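Local structure of metallo-beta-lactamase family protein (3R2U) at residues K33-A38 against A83-G88; G142-S147 against Q272-N277. The protein binds one ferric ion in a metallo-beta-lactamase domain, carries a rhodanese-like domain, and is probably an enzyme of sulfur metabolism related to persulfide dioxygenases. All coordinates share one frame; numbering follows the deposited sequence.

Interaction 1: K33-A38 against A83-G88; sequences KHLSQA and ADFASG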
loop_
_atom_site.group_PDB
_atom_site.type_symbol
_atom_site.label_atom_id
_atom_site.label_comp_id
_atom_site.label_asym_id
_atom_site.label_seq_id
_atom_site.Cartn_x
_atom_site.Cartn_y
_atom_site.Cartn_z
ATOM N N LYS A 33 -9.805 -12.886 -9.059
ATOM C CA LYS A 33 -9.796 -14.198 -8.403
ATOM C C LYS A 33 -11.123 -14.552 -7.694
ATOM O O LYS A 33 -11.523 -15.726 -7.652
ATOM C CB LYS A 33 -8.643 -14.266 -7.416
ATOM C CG LYS A 33 -8.815 -13.320 -6.211
ATOM C CD LYS A 33 -7.722 -13.516 -5.174
ATOM C CE LYS A 33 -8.007 -12.700 -3.922
ATOM N NZ LYS A 33 -6.999 -12.942 -2.868
ATOM N N HIS A 34 -11.821 -13.560 -7.143
ATOM C CA HIS A 34 -13.083 -13.845 -6.426
ATOM C C HIS A 34 -14.211 -14.181 -7.377
ATOM O O HIS A 34 -15.038 -15.074 -7.113
ATOM C CB HIS A 34 -13.486 -12.672 -5.560
ATOM C CG HIS A 34 -12.528 -12.396 -4.457
ATOM N ND1 HIS A 34 -11.693 -11.301 -4.454
ATOM C CD2 HIS A 34 -12.242 -13.098 -3.332
ATOM C CE1 HIS A 34 -10.970 -11.314 -3.352
ATOM N NE2 HIS A 34 -11.279 -12.397 -2.659
ATOM N N LEU A 35 -14.223 -13.480 -8.501
ATOM C CA LEU A 35 -15.227 -13.686 -9.528
ATOM C C LEU A 35 -14.879 -14.836 -10.476
ATOM O O LEU A 35 -15.759 -15.326 -11.164
ATOM C CB LEU A 35 -15.370 -12.408 -10.373
ATOM C CG LEU A 35 -15.698 -11.102 -9.654
ATOM C CD1 LEU A 35 -15.712 -9.926 -10.655
ATOM C CD2 LEU A 35 -17.020 -11.216 -8.912
ATOM N N SER A 36 -13.602 -15.242 -10.518
ATOM C CA SER A 36 -13.098 -16.241 -11.489
ATOM C C SER A 36 -13.403 -15.734 -12.894
ATOM O O SER A 36 -13.733 -16.509 -13.809
ATOM C CB SER A 36 -13.732 -17.609 -11.296
ATOM O OG SER A 36 -13.356 -18.197 -10.071
ATOM N N GLN A 37 -13.244 -14.426 -13.067
ATOM C CA GLN A 37 -13.646 -13.738 -14.284
ATOM C C GLN A 37 -12.499 -13.070 -14.998
ATOM O O GLN A 37 -11.662 -12.417 -14.372
ATOM C CB GLN A 37 -14.724 -12.719 -13.893
ATOM C CG GLN A 37 -15.450 -12.017 -15.047
ATOM C CD GLN A 37 -14.796 -10.741 -15.517
ATOM O OE1 GLN A 37 -14.032 -10.109 -14.783
ATOM N NE2 GLN A 37 -15.104 -10.342 -16.748
ATOM N N ALA A 38 -12.494 -13.220 -16.326
ATOM C CA ALA A 38 -11.484 -12.635 -17.177
ATOM C C ALA A 38 -12.056 -11.549 -18.075
ATOM O O ALA A 38 -13.037 -11.775 -18.771
ATOM C CB ALA A 38 -10.811 -13.709 -18.038
ATOM N N ALA A 83 -24.319 -13.488 -15.525
ATOM C CA ALA A 83 -25.042 -14.008 -14.374
ATOM C C ALA A 83 -24.163 -14.088 -13.141
ATOM O O ALA A 83 -24.657 -14.370 -12.056
ATOM C CB ALA A 83 -25.574 -15.411 -14.692
ATOM N N ASP A 84 -22.882 -13.799 -13.283
ATOM C CA ASP A 84 -21.951 -14.036 -12.185
ATOM C C ASP A 84 -21.063 -12.870 -11.754
ATOM O O ASP A 84 -20.179 -13.046 -10.920
ATOM C CB ASP A 84 -21.133 -15.306 -12.471
ATOM C CG ASP A 84 -20.677 -15.375 -13.897
ATOM O OD1 ASP A 84 -20.677 -14.332 -14.577
ATOM O OD2 ASP A 84 -20.317 -16.473 -14.347
ATOM N N PHE A 85 -21.327 -11.683 -12.296
ATOM C CA PHE A 85 -20.682 -10.456 -11.807
ATOM C C PHE A 85 -21.461 -9.306 -12.407
ATOM O O PHE A 85 -22.236 -9.509 -13.330
ATOM C CB PHE A 85 -19.179 -10.356 -12.134
ATOM C CG PHE A 85 -18.888 -10.092 -13.572
ATOM C CD1 PHE A 85 -18.911 -11.127 -14.497
ATOM C CD2 PHE A 85 -18.612 -8.805 -14.015
ATOM C CE1 PHE A 85 -18.661 -10.886 -15.842
ATOM C CE2 PHE A 85 -18.345 -8.553 -15.359
ATOM C CZ PHE A 85 -18.372 -9.598 -16.278
ATOM N N ALA A 86 -21.249 -8.113 -11.866
ATOM C CA ALA A 86 -21.959 -6.935 -12.299
ATOM C C ALA A 86 -21.176 -6.257 -13.397
ATOM O O ALA A 86 -20.012 -5.924 -13.220
ATOM C CB ALA A 86 -22.185 -5.995 -11.119
ATOM N N SER A 87 -21.815 -6.078 -14.552
ATOM C CA SER A 87 -21.166 -5.445 -15.692
ATOM C C SER A 87 -20.835 -3.977 -15.479
ATOM O O SER A 87 -21.661 -3.208 -14.986
ATOM C CB SER A 87 -22.092 -5.511 -16.899
ATOM O OG SER A 87 -21.585 -4.733 -17.972
ATOM N N GLY A 88 -19.641 -3.582 -15.903
ATOM C CA GLY A 88 -19.265 -2.170 -15.879
ATOM C C GLY A 88 -19.518 -1.476 -17.226
ATOM O O GLY A 88 -19.147 -0.325 -17.405
HETATM O O HOH W 1 -18.055 -13.899 -12.485
#
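The side chains of Gln-37 and Leu-35 meet Phe-85 from different directions, a small example of how a hairpin turn can pack against a metal-site loop without a direct hydrogen bond between them. Gln-37 supplies the CH-pi part. Its CG lies over one face of the Phe-85 ring, displaced toward the rim and 3.9 Å from the centroid. With CG anti to the backbone N, the chain then bends at chi2 (-89°), which carries the amide on across the ring, so that NE2 stands 3.4 Å from Phe-85 CZ. The amide and ring planes are 39° apart, so this is not a parallel stack. NE2 has its hydrogen bond with the carbonyl of Asp-54, and that bond helps to hold the amide where, together with CG, it lies against the ring.

The apolar part belongs to Leu-35. Both methyls lie against the root of the aromatic side chain: CD1 is 3.8 Å from Phe-85 CB and CD2 4.0 Å from the same atom. The polar part runs through water 1, which donates to Leu-35 O at 3.0 Å and, more weakly, to Asp-84 O at 2.8 Å, joining two backbone carbonyls that cannot bond to each other.

Residues 83-88 hold the end of a sequence resembling the HxHxDH motif of metallo-beta-lactamases, with Phe-85 where the last histidine would stand; the side chain of Asp-84 comes close to the bound iron. Leu-35 also touches Ile-358, and the Phe-85 ring meets that of His-82. The turn, with a G1 beta bulge at Ser-36 and Gln-37 facing Asp-32, links strands 25-32 and 37-44, whereas the metal-site loop runs from strand 72-77 into helix 89-96.

Interaction 2: G142-S147 against Q272-N277; sequences GHTPES and QMKKIN. With FE (Fe (III) ion), chain E.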
loop_
_atom_site.group_PDB
_atom_site.type_symbol
_atom_site.label_atom_id
_atom_site.label_comp_id
_atom_site.label_asym_id
_atom_site.label_seq_id
_atom_site.Cartn_x
_atom_site.Cartn_y
_atom_site.Cartn_z
ATOM N N GLY A 142 -26.021 -20.325 -26.864
ATOM C CA GLY A 142 -25.913 -21.613 -26.157
ATOM C C GLY A 142 -25.925 -21.389 -24.656
ATOM O O GLY A 142 -26.836 -21.824 -23.955
ATOM N N HIS A 143 -24.894 -20.716 -24.170
ATOM C CA HIS A 143 -24.819 -20.342 -22.776
ATOM C C HIS A 143 -26.005 -19.407 -22.523
ATOM O O HIS A 143 -26.720 -19.554 -21.532
ATOM C CB HIS A 143 -23.480 -19.679 -22.488
ATOM C CG HIS A 143 -23.365 -19.146 -21.103
ATOM N ND1 HIS A 143 -23.382 -19.961 -19.993
ATOM C CD2 HIS A 143 -23.211 -17.881 -20.645
ATOM C CE1 HIS A 143 -23.257 -19.215 -18.905
ATOM N NE2 HIS A 143 -23.154 -17.952 -19.275
ATOM N N THR A 144 -26.204 -18.465 -23.446
ATOM C CA THR A 144 -27.358 -17.579 -23.454
ATOM C C THR A 144 -27.761 -17.401 -24.908
ATOM O O THR A 144 -26.919 -17.579 -25.809
ATOM C CB THR A 144 -27.093 -16.182 -22.871
ATOM O OG1 THR A 144 -26.178 -15.476 -23.721
ATOM C CG2 THR A 144 -26.569 -16.285 -21.459
ATOM N N PRO A 145 -29.040 -17.060 -25.153
ATOM C CA PRO A 145 -29.466 -16.890 -26.541
ATOM C C PRO A 145 -28.780 -15.721 -27.271
ATOM O O PRO A 145 -28.673 -15.745 -28.513
ATOM C CB PRO A 145 -30.989 -16.650 -26.429
ATOM C CG PRO A 145 -31.359 -17.015 -24.980
ATOM C CD PRO A 145 -30.122 -16.772 -24.190
ATOM N N GLU A 146 -28.313 -14.724 -26.514
ATOM C CA GLU A 146 -27.695 -13.538 -27.117
ATOM C C GLU A 146 -26.167 -13.565 -27.175
ATOM O O GLU A 146 -25.584 -12.661 -27.749
ATOM C CB GLU A 146 -28.130 -12.251 -26.397
ATOM C CG GLU A 146 -27.379 -11.921 -25.090
ATOM C CD GLU A 146 -27.726 -12.833 -23.927
ATOM O OE1 GLU A 146 -28.797 -13.470 -23.946
ATOM O OE2 GLU A 146 -26.934 -12.884 -22.970
ATOM N N SER A 147 -25.538 -14.580 -26.588
ATOM C CA SER A 147 -24.076 -14.665 -26.523
ATOM C C SER A 147 -23.389 -14.440 -27.834
ATOM O O SER A 147 -23.730 -15.054 -28.830
ATOM C CB SER A 147 -23.593 -16.025 -25.976
ATOM O OG SER A 147 -23.764 -16.113 -24.579
ATOM N N GLN A 272 -30.055 -12.721 -9.593
ATOM C CA GLN A 272 -30.089 -11.275 -9.363
ATOM C C GLN A 272 -29.141 -10.560 -10.290
ATOM O O GLN A 272 -29.434 -9.461 -10.732
ATOM C CB GLN A 272 -29.717 -10.964 -7.906
ATOM C CG GLN A 272 -29.739 -9.462 -7.505
ATOM C CD GLN A 272 -31.147 -8.887 -7.449
ATOM O OE1 GLN A 272 -32.136 -9.615 -7.515
ATOM N NE2 GLN A 272 -31.237 -7.582 -7.330
ATOM N N MET A 273 -27.986 -11.176 -10.573
ATOM C CA MET A 273 -26.973 -10.550 -11.436
ATOM C C MET A 273 -27.484 -10.361 -12.836
ATOM O O MET A 273 -27.189 -9.363 -13.484
ATOM C CB MET A 273 -25.706 -11.417 -11.519
ATOM C CG MET A 273 -24.974 -11.583 -10.243
ATOM S SD MET A 273 -23.736 -10.331 -9.945
ATOM C CE MET A 273 -24.578 -8.824 -10.284
ATOM N N LYS A 274 -28.226 -11.344 -13.308
ATOM C CA LYS A 274 -28.778 -11.319 -14.648
ATOM C C LYS A 274 -29.720 -10.113 -14.820
ATOM O O LYS A 274 -29.756 -9.470 -15.872
ATOM C CB LYS A 274 -29.549 -12.612 -14.885
ATOM C CG LYS A 274 -29.662 -13.037 -16.319
ATOM C CD LYS A 274 -28.497 -13.966 -16.692
ATOM C CE LYS A 274 -28.695 -14.600 -18.058
ATOM N NZ LYS A 274 -28.235 -13.770 -19.194
ATOM N N LYS A 275 -30.509 -9.846 -13.785
ATOM C CA LYS A 275 -31.451 -8.712 -13.792
ATOM C C LYS A 275 -30.699 -7.395 -13.714
ATOM O O LYS A 275 -31.001 -6.467 -14.436
ATOM C CB LYS A 275 -32.388 -8.821 -12.590
ATOM C CG LYS A 275 -33.175 -10.126 -12.526
ATOM C CD LYS A 275 -33.419 -10.517 -11.051
ATOM C CE LYS A 275 -34.749 -10.099 -10.485
ATOM N NZ LYS A 275 -35.754 -11.167 -10.797
ATOM N N ILE A 276 -29.719 -7.304 -12.814
ATOM C CA ILE A 276 -28.883 -6.095 -12.714
ATOM C C ILE A 276 -28.199 -5.783 -14.040
ATOM O O ILE A 276 -28.090 -4.624 -14.450
ATOM C CB ILE A 276 -27.826 -6.263 -11.600
ATOM C CG1 ILE A 276 -28.524 -6.148 -10.242
ATOM C CG2 ILE A 276 -26.708 -5.250 -11.734
ATOM C CD1 ILE A 276 -27.613 -6.422 -9.062
ATOM N N ASN A 277 -27.716 -6.826 -14.708
ATOM C CA ASN A 277 -27.067 -6.660 -15.990
ATOM C C ASN A 277 -28.006 -6.357 -17.137
ATOM O O ASN A 277 -27.651 -5.621 -18.060
ATOM C CB ASN A 277 -26.180 -7.875 -16.275
ATOM C CG ASN A 277 -24.971 -7.885 -15.363
ATOM O OD1 ASN A 277 -24.501 -6.811 -14.979
ATOM N ND2 ASN A 277 -24.505 -9.066 -14.955
HETATM FE FE FE E . -22.243 -16.150 -18.208
HETATM O O HOH W 2 -29.560 -13.946 -21.300
HETATM O O HOH W 3 -21.395 -14.331 -17.121
HETATM O O HOH W 4 -24.460 -15.372 -17.937
HETATM O O HOH W 5 -22.374 -17.235 -16.351
#
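Lys-274 reaches out from its helix to meet Thr-144 and Glu-146 with its terminal ammonium group, illustrating how a long side chain can span backbones that remain far apart: the nearest CA atoms, those of Thr-144 and Lys-274, are separated by 10.9 Å. The lysine chain is not fully extended. It bends at chi2 (91°) and again at chi4 (85°), and the second bend sets NZ 3.8 Å from Thr-144 CG2, where the two side chains run antiparallel alongside each other.

Glu-146 approaches from the direction opposite to the lysine. Its CG sits between the backbone N and the carbonyl carbon (chi1 81°), and a further bend at chi2 turns the carboxylate back toward Thr-144 and the lysine. OE2 remains 4.1 Å from Lys-274 NZ, too far for a salt bridge. The other oxygen, OE1, accepts from water 2 at 2.8 Å; the same water would accept from Lys-274 NZ, but at 2.5 Å the spacing is too short to trust, so the bridge is doubtful. Ile-81 ties the two charges together more directly, its backbone N donating to OE2 and its carbonyl accepting from NZ. Within the type I turn from Thr-144 to Ser-147, the hydroxyls OG1 of Thr-144 and OG of Ser-147 share a hydrogen bond of 2.6 Å.

Just before this turn, His-143 NE2 binds the iron at 2.3 Å; His-80, Asp-169 and three waters complete six-fold coordination, with the two histidines and one carboxylate expected of a mononuclear persulfide dioxygenase site. His-143 ND1 bonds to the carbonyl of Arg-178, which steadies the ring's rotation. Because Ile-81 directly follows the ligand His-80, the opposite charges of Glu-146 and Lys-274 grip the backbone of a metal-binding loop, and each would probably favour the ionised form of the other.

The centres of interactions 1 and 2 lie about 13 Å apart, and the two come in series along the chain, residues 33-38 and 83-88 preceding 142-147 and 272-277. They meet where the loop between strand 72-77 and helix 89-96 runs beside helix 269-279. There the Asn-277 amide probably bonds with both ends, ND2 to Phe-85 O and OD1 to Ser-87 N, while Met-273 packs on Ala-83 and Phe-85. The first contact involves a hairpin of one six-stranded sheet, the second a loop between strands of the other. Helix 269-279 thus packs on two of the loops that surround the iron site, which in the metallo-beta-lactamase fold lies at one edge of the sheet sandwich.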